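Fimbrial subunit type 1 (Actinomyces oris, PDB 3UXF) builds the shaft of the type 1 fimbriae as their major subunit, a secreted beta-sandwich pilin attached to the Gram-positive cell wall. Local coordinates at residues T80-N85 with A109-T114; Y138-T143 with E153-T158. All coordinates share one frame; numbering follows the deposited sequence.

Contact 1 (T80-N85 with A109-T114)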
loop_
_atom_site.group_PDB
_atom_site.type_symbol
_atom_site.label_atom_id
_atom_site.label_comp_id
_atom_site.label_asym_id
_atom_site.label_seq_id
_atom_site.Cartn_x
_atom_site.Cartn_y
_atom_site.Cartn_z
ATOM N N THR A 80 -0.033 -23.266 16.809
ATOM C CA THR A 80 0.252 -24.594 17.324
ATOM C C THR A 80 1.461 -24.494 18.251
ATOM O O THR A 80 2.446 -23.845 17.928
ATOM C CB THR A 80 0.561 -25.545 16.192
ATOM O OG1 THR A 80 -0.618 -25.711 15.408
ATOM C CG2 THR A 80 0.998 -26.902 16.749
ATOM N N ILE A 81 1.394 -25.148 19.406
ATOM C CA ILE A 81 2.581 -25.274 20.233
ATOM C C ILE A 81 3.031 -26.728 20.249
ATOM O O ILE A 81 2.194 -27.638 20.336
ATOM C CB ILE A 81 2.357 -24.712 21.659
ATOM C CG1 ILE A 81 1.280 -25.494 22.423
ATOM C CG2 ILE A 81 1.943 -23.253 21.565
ATOM C CD1 ILE A 81 1.149 -25.063 23.901
ATOM N N THR A 82 4.340 -26.953 20.167
ATOM C CA THR A 82 4.853 -28.319 20.230
ATOM C C THR A 82 5.862 -28.419 21.371
ATOM O O THR A 82 6.826 -27.651 21.402
ATOM C CB THR A 82 5.545 -28.700 18.926
ATOM O OG1 THR A 82 4.604 -28.566 17.853
ATOM C CG2 THR A 82 6.059 -30.139 18.998
ATOM N N LYS A 83 5.649 -29.330 22.333
ATOM C CA LYS A 83 6.603 -29.462 23.434
ATOM C C LYS A 83 7.946 -30.015 22.966
ATOM O O LYS A 83 7.983 -30.925 22.136
ATOM C CB LYS A 83 6.048 -30.365 24.555
ATOM C CG LYS A 83 6.858 -30.287 25.854
ATOM C CD LYS A 83 6.137 -31.058 26.991
ATOM C CE LYS A 83 7.086 -31.872 27.866
ATOM N NZ LYS A 83 8.164 -31.150 28.551
ATOM N N LEU A 84 9.030 -29.430 23.455
ATOM C CA LEU A 84 10.364 -29.870 23.049
ATOM C C LEU A 84 10.856 -30.888 24.045
ATOM O O LEU A 84 10.426 -30.911 25.215
ATOM C CB LEU A 84 11.333 -28.701 22.968
ATOM C CG LEU A 84 10.896 -27.576 22.012
ATOM C CD1 LEU A 84 12.009 -26.552 21.873
ATOM C CD2 LEU A 84 10.474 -28.123 20.631
ATOM N N ASN A 85 11.766 -31.744 23.582
ATOM C CA ASN A 85 12.294 -32.798 24.441
ATOM C C ASN A 85 13.467 -32.278 25.260
ATOM O O ASN A 85 14.628 -32.680 25.076
ATOM C CB ASN A 85 12.725 -33.973 23.575
ATOM C CG ASN A 85 11.540 -34.758 23.034
ATOM O OD1 ASN A 85 11.556 -35.235 21.894
ATOM N ND2 ASN A 85 10.502 -34.896 23.857
ATOM N N ALA A 109 14.478 -29.831 15.862
ATOM C CA ALA A 109 15.023 -31.174 16.005
ATOM C C ALA A 109 14.646 -31.790 17.353
ATOM O O ALA A 109 14.747 -33.000 17.542
ATOM C CB ALA A 109 16.549 -31.149 15.838
ATOM N N LEU A 110 14.217 -30.948 18.293
ATOM C CA LEU A 110 13.821 -31.416 19.637
ATOM C C LEU A 110 12.316 -31.630 19.802
ATOM O O LEU A 110 11.843 -31.940 20.902
ATOM C CB LEU A 110 14.314 -30.429 20.695
ATOM C CG LEU A 110 15.816 -30.316 20.899
ATOM C CD1 LEU A 110 16.104 -29.017 21.617
ATOM C CD2 LEU A 110 16.364 -31.503 21.661
ATOM N N LYS A 111 11.553 -31.505 18.715
ATOM C CA LYS A 111 10.100 -31.607 18.818
ATOM C C LYS A 111 9.632 -32.959 19.271
ATOM O O LYS A 111 10.084 -33.970 18.729
ATOM C CB LYS A 111 9.409 -31.269 17.488
ATOM C CG LYS A 111 9.394 -29.786 17.176
ATOM C CD LYS A 111 8.538 -29.463 15.954
ATOM C CE LYS A 111 9.297 -29.724 14.667
ATOM N NZ LYS A 111 8.425 -29.401 13.488
ATOM N N SER A 112 8.708 -32.969 20.234
ATOM C CA SER A 112 8.016 -34.190 20.654
ATOM C C SER A 112 6.754 -34.323 19.818
ATOM O O SER A 112 6.488 -33.485 18.965
ATOM C CB SER A 112 7.639 -34.125 22.143
ATOM O OG SER A 112 6.525 -33.269 22.364
ATOM N N THR A 113 5.955 -35.349 20.111
ATOM C CA THR A 113 4.649 -35.494 19.507
ATOM C C THR A 113 3.544 -34.835 20.341
ATOM O O THR A 113 2.367 -34.958 20.014
ATOM C CB THR A 113 4.285 -36.976 19.309
ATOM O OG1 THR A 113 4.395 -37.654 20.563
ATOM C CG2 THR A 113 5.235 -37.600 18.320
ATOM N N THR A 114 3.925 -34.127 21.405
ATOM C CA THR A 114 2.950 -33.436 22.234
ATOM C C THR A 114 2.620 -32.066 21.637
ATOM O O THR A 114 3.464 -31.170 21.643
ATOM C CB THR A 114 3.496 -33.259 23.650
ATOM O OG1 THR A 114 3.690 -34.565 24.224
ATOM C CG2 THR A 114 2.536 -32.478 24.524
HETATM O O HOH W 1 14.265 -34.713 20.018
#
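Lys-83 and Ser-112 meet where the strand ending at Leu-84 picks up a short partner that bends away almost at once. Four hydrogen bonds cross the contact. Lys-83 O takes two of them: Ser-112 N lies 2.9 Å from Lys-83 O, nearly in line with the carbonyl, and Ser-112 OG lies 2.8 Å from the same oxygen but stands 40° out of the carbonyl plane. The serine hydroxyl is held in the cleft between its own backbone N and carbonyl carbon (chi1 75°), where it also accepts from Thr-114 N, 2.9 Å from Ser-112 OG. That ST turn carries the chain round the corner at Thr-113 while the hydroxyl still donates across the contact. Beyond the corner Thr-114 O receives Lys-83 N at 2.9 Å; at the other end Asn-85 N reaches Leu-110 O at 2.7 Å, tilted from the carbonyl plane.

The apolar contacts are thinner. Methyl CG2 of Thr-82, swung anti to the backbone N, lies against the CB, CG and CD of Lys-111 and comes within 3.4 Å of Ser-112 O. Leu-84 CD2 touches the root of the same lysine, 3.9 Å from Lys-111 CA, while Leu-84 CB packs on Leu-110 CB. Just past the end of the strand Asn-85 ND2 comes within 3.4 Å of Ser-112 CB, a van der Waals contact.

Leu-84 and Lys-111 form an antiparallel non-hydrogen-bonded pair whose side chains diverge, shortly before the chain turns its corner at Thr-113. From Thr-114 the chain runs on as edge strand 114-119, which bonds to Ile-81 through Gln-116. On its other side strand 78-84 is flanked by strand 136-144, with Leu-84 packing on Leu-139.

Contact 2 (Y138-T143 with E153-T158)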
loop_
_atom_site.group_PDB
_atom_site.type_symbol
_atom_site.label_atom_id
_atom_site.label_comp_id
_atom_site.label_asym_id
_atom_site.label_seq_id
_atom_site.Cartn_x
_atom_site.Cartn_y
_atom_site.Cartn_z
ATOM N N TYR A 138 8.503 -24.914 24.513
ATOM C CA TYR A 138 7.607 -25.131 23.389
ATOM C C TYR A 138 8.031 -24.374 22.147
ATOM O O TYR A 138 8.483 -23.234 22.220
ATOM C CB TYR A 138 6.187 -24.691 23.750
ATOM C CG TYR A 138 5.503 -25.575 24.758
ATOM C CD1 TYR A 138 4.618 -26.559 24.354
ATOM C CD2 TYR A 138 5.740 -25.424 26.114
ATOM C CE1 TYR A 138 3.991 -27.371 25.270
ATOM C CE2 TYR A 138 5.119 -26.231 27.037
ATOM C CZ TYR A 138 4.245 -27.202 26.611
ATOM O OH TYR A 138 3.622 -28.008 27.528
ATOM N N LEU A 139 7.856 -25.019 21.002
ATOM C CA LEU A 139 8.061 -24.378 19.720
ATOM C C LEU A 139 6.684 -23.883 19.311
ATOM O O LEU A 139 5.736 -24.660 19.247
ATOM C CB LEU A 139 8.598 -25.373 18.698
ATOM C CG LEU A 139 8.924 -24.816 17.314
ATOM C CD1 LEU A 139 9.969 -23.723 17.416
ATOM C CD2 LEU A 139 9.402 -25.934 16.401
ATOM N N VAL A 140 6.571 -22.586 19.059
ATOM C CA VAL A 140 5.289 -21.977 18.728
ATOM C C VAL A 140 5.273 -21.563 17.272
ATOM O O VAL A 140 6.162 -20.820 16.825
ATOM C CB VAL A 140 5.024 -20.758 19.614
ATOM C CG1 VAL A 140 3.614 -20.180 19.351
ATOM C CG2 VAL A 140 5.206 -21.139 21.101
ATOM N N SER A 141 4.275 -22.023 16.540
ATOM C CA SER A 141 4.207 -21.728 15.112
ATOM C C SER A 141 2.798 -21.312 14.702
ATOM O O SER A 141 1.794 -21.893 15.134
ATOM C CB SER A 141 4.660 -22.960 14.326
ATOM O OG SER A 141 4.619 -22.696 12.925
ATOM N N GLU A 142 2.707 -20.303 13.838
ATOM C CA GLU A 142 1.413 -19.942 13.295
ATOM C C GLU A 142 1.059 -20.875 12.148
ATOM O O GLU A 142 1.718 -20.867 11.110
ATOM C CB GLU A 142 1.448 -18.492 12.797
ATOM C CG GLU A 142 0.114 -17.972 12.326
ATOM C CD GLU A 142 0.160 -16.467 12.046
ATOM O OE1 GLU A 142 0.805 -15.726 12.812
ATOM O OE2 GLU A 142 -0.483 -16.023 11.078
ATOM N N THR A 143 0.044 -21.708 12.349
ATOM C CA THR A 143 -0.206 -22.813 11.423
ATOM C C THR A 143 -1.424 -22.644 10.516
ATOM O O THR A 143 -1.636 -23.463 9.600
ATOM C CB THR A 143 -0.343 -24.144 12.194
ATOM O OG1 THR A 143 -1.216 -23.951 13.318
ATOM C CG2 THR A 143 1.029 -24.607 12.691
ATOM N N GLU A 153 6.658 -15.075 13.003
ATOM C CA GLU A 153 7.833 -15.938 12.953
ATOM C C GLU A 153 7.723 -16.999 14.023
ATOM O O GLU A 153 7.249 -16.699 15.099
ATOM C CB GLU A 153 9.090 -15.137 13.230
ATOM C CG GLU A 153 9.412 -14.160 12.104
ATOM C CD GLU A 153 10.847 -13.644 12.152
ATOM O OE1 GLU A 153 11.399 -13.467 13.279
ATOM O OE2 GLU A 153 11.414 -13.414 11.050
ATOM N N ASP A 154 8.158 -18.208 13.714
ATOM C CA ASP A 154 8.223 -19.272 14.732
ATOM C C ASP A 154 9.142 -18.830 15.868
ATOM O O ASP A 154 10.152 -18.119 15.663
ATOM C CB ASP A 154 8.802 -20.570 14.161
ATOM C CG ASP A 154 7.891 -21.269 13.154
ATOM O OD1 ASP A 154 6.724 -20.885 12.966
ATOM O OD2 ASP A 154 8.380 -22.269 12.584
ATOM N N PHE A 155 8.861 -19.322 17.073
ATOM C CA PHE A 155 9.701 -18.958 18.189
ATOM C C PHE A 155 9.614 -20.021 19.270
ATOM O O PHE A 155 8.729 -20.889 19.220
ATOM C CB PHE A 155 9.333 -17.571 18.721
ATOM C CG PHE A 155 7.953 -17.484 19.311
ATOM C CD1 PHE A 155 7.763 -17.629 20.679
ATOM C CD2 PHE A 155 6.848 -17.231 18.505
ATOM C CE1 PHE A 155 6.508 -17.550 21.232
ATOM C CE2 PHE A 155 5.593 -17.137 19.049
ATOM C CZ PHE A 155 5.413 -17.303 20.432
ATOM N N VAL A 156 10.574 -19.977 20.191
ATOM C CA VAL A 156 10.627 -20.918 21.300
ATOM C C VAL A 156 10.312 -20.157 22.574
ATOM O O VAL A 156 10.814 -19.035 22.779
ATOM C CB VAL A 156 12.012 -21.543 21.405
ATOM C CG1 VAL A 156 12.125 -22.407 22.682
ATOM C CG2 VAL A 156 12.298 -22.383 20.181
ATOM N N VAL A 157 9.492 -20.756 23.441
ATOM C CA VAL A 157 9.169 -20.146 24.713
ATOM C C VAL A 157 9.374 -21.183 25.816
ATOM O O VAL A 157 9.256 -22.389 25.556
ATOM C CB VAL A 157 7.729 -19.631 24.697
ATOM C CG1 VAL A 157 6.720 -20.765 24.611
ATOM C CG2 VAL A 157 7.468 -18.703 25.871
ATOM N N THR A 158 9.727 -20.737 27.018
ATOM C CA THR A 158 9.781 -21.636 28.156
ATOM C C THR A 158 8.659 -21.285 29.138
ATOM O O THR A 158 8.354 -20.105 29.334
ATOM C CB THR A 158 11.146 -21.576 28.898
ATOM O OG1 THR A 158 11.425 -20.272 29.431
ATOM C CG2 THR A 158 12.275 -21.921 27.948
HETATM O O HOH W 2 4.576 -18.159 16.104
HETATM O O HOH W 3 5.006 -18.892 13.149
#
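Val-140 sits on the ring of Phe-155, and the tight half of the contact is built round that pair. Val-140 CB stands over one ring face, 3.8 Å from the centroid and 19° off the normal, a CH-pi contact, while Val-140 CG1 touches Phe-155 CZ at 3.6 Å. A chi1 of 65° tucks the phenyl group between its own N and carbonyl carbon and lays it alongside Val-140, one face turned to the valine. The other branch, Val-140 CG2, crosses Val-157 CG1 at 3.8 Å. Beneath these side chains Val-140 with Phe-155, and Tyr-138 with Val-157, make regular antiparallel hydrogen-bonded pairs.

The far end is looser and wetter. Ser-141 OG donates to Asp-154 OD1 at 2.8 Å, meeting the carboxylate from above its plane. A water accepts from Glu-142 N and probably donates to Asp-154 OD1, bridging the strands where the pairing gives out; another probably joins Glu-153 O and, weakly, Val-140 O. On the face of Leu-139 and Val-156, methyl groups meet more sparsely, Leu-139 CD1 to Val-156 CG2 3.9 Å.

In this hairpin, strand 155-159 is the edge of a four-stranded antiparallel sheet. Phe-155 and Val-157 pack on strand 170-176 of the second sheet of this N-terminal domain, whereas Leu-139, Asp-154 and Val-156 touch helix 104-107.

In the fold
Contacts 1 and 2, whose centres lie 10 Å apart, both reach one antiparallel sheet of the N-terminal pilin domain, ordered 114-119, 78-84, 136-144, 155-159. Contact 1 lies toward one edge and contact 2 at the other, with strands 78-84 and 136-144 bonded side by side between them. Thr-80 N to Ser-141 O and Thr-80 OG1 to Thr-143 OG1, both 2.8 Å, are probable hydrogen bonds of that seam; Lys-111 CD packs on Leu-139 CD2 at 3.7 Å. Neither contact supplies a calcium ligand, but the side chains of Tyr-138 and Lys-83 lie about 7 Å and about 10 Å from a bound calcium ion.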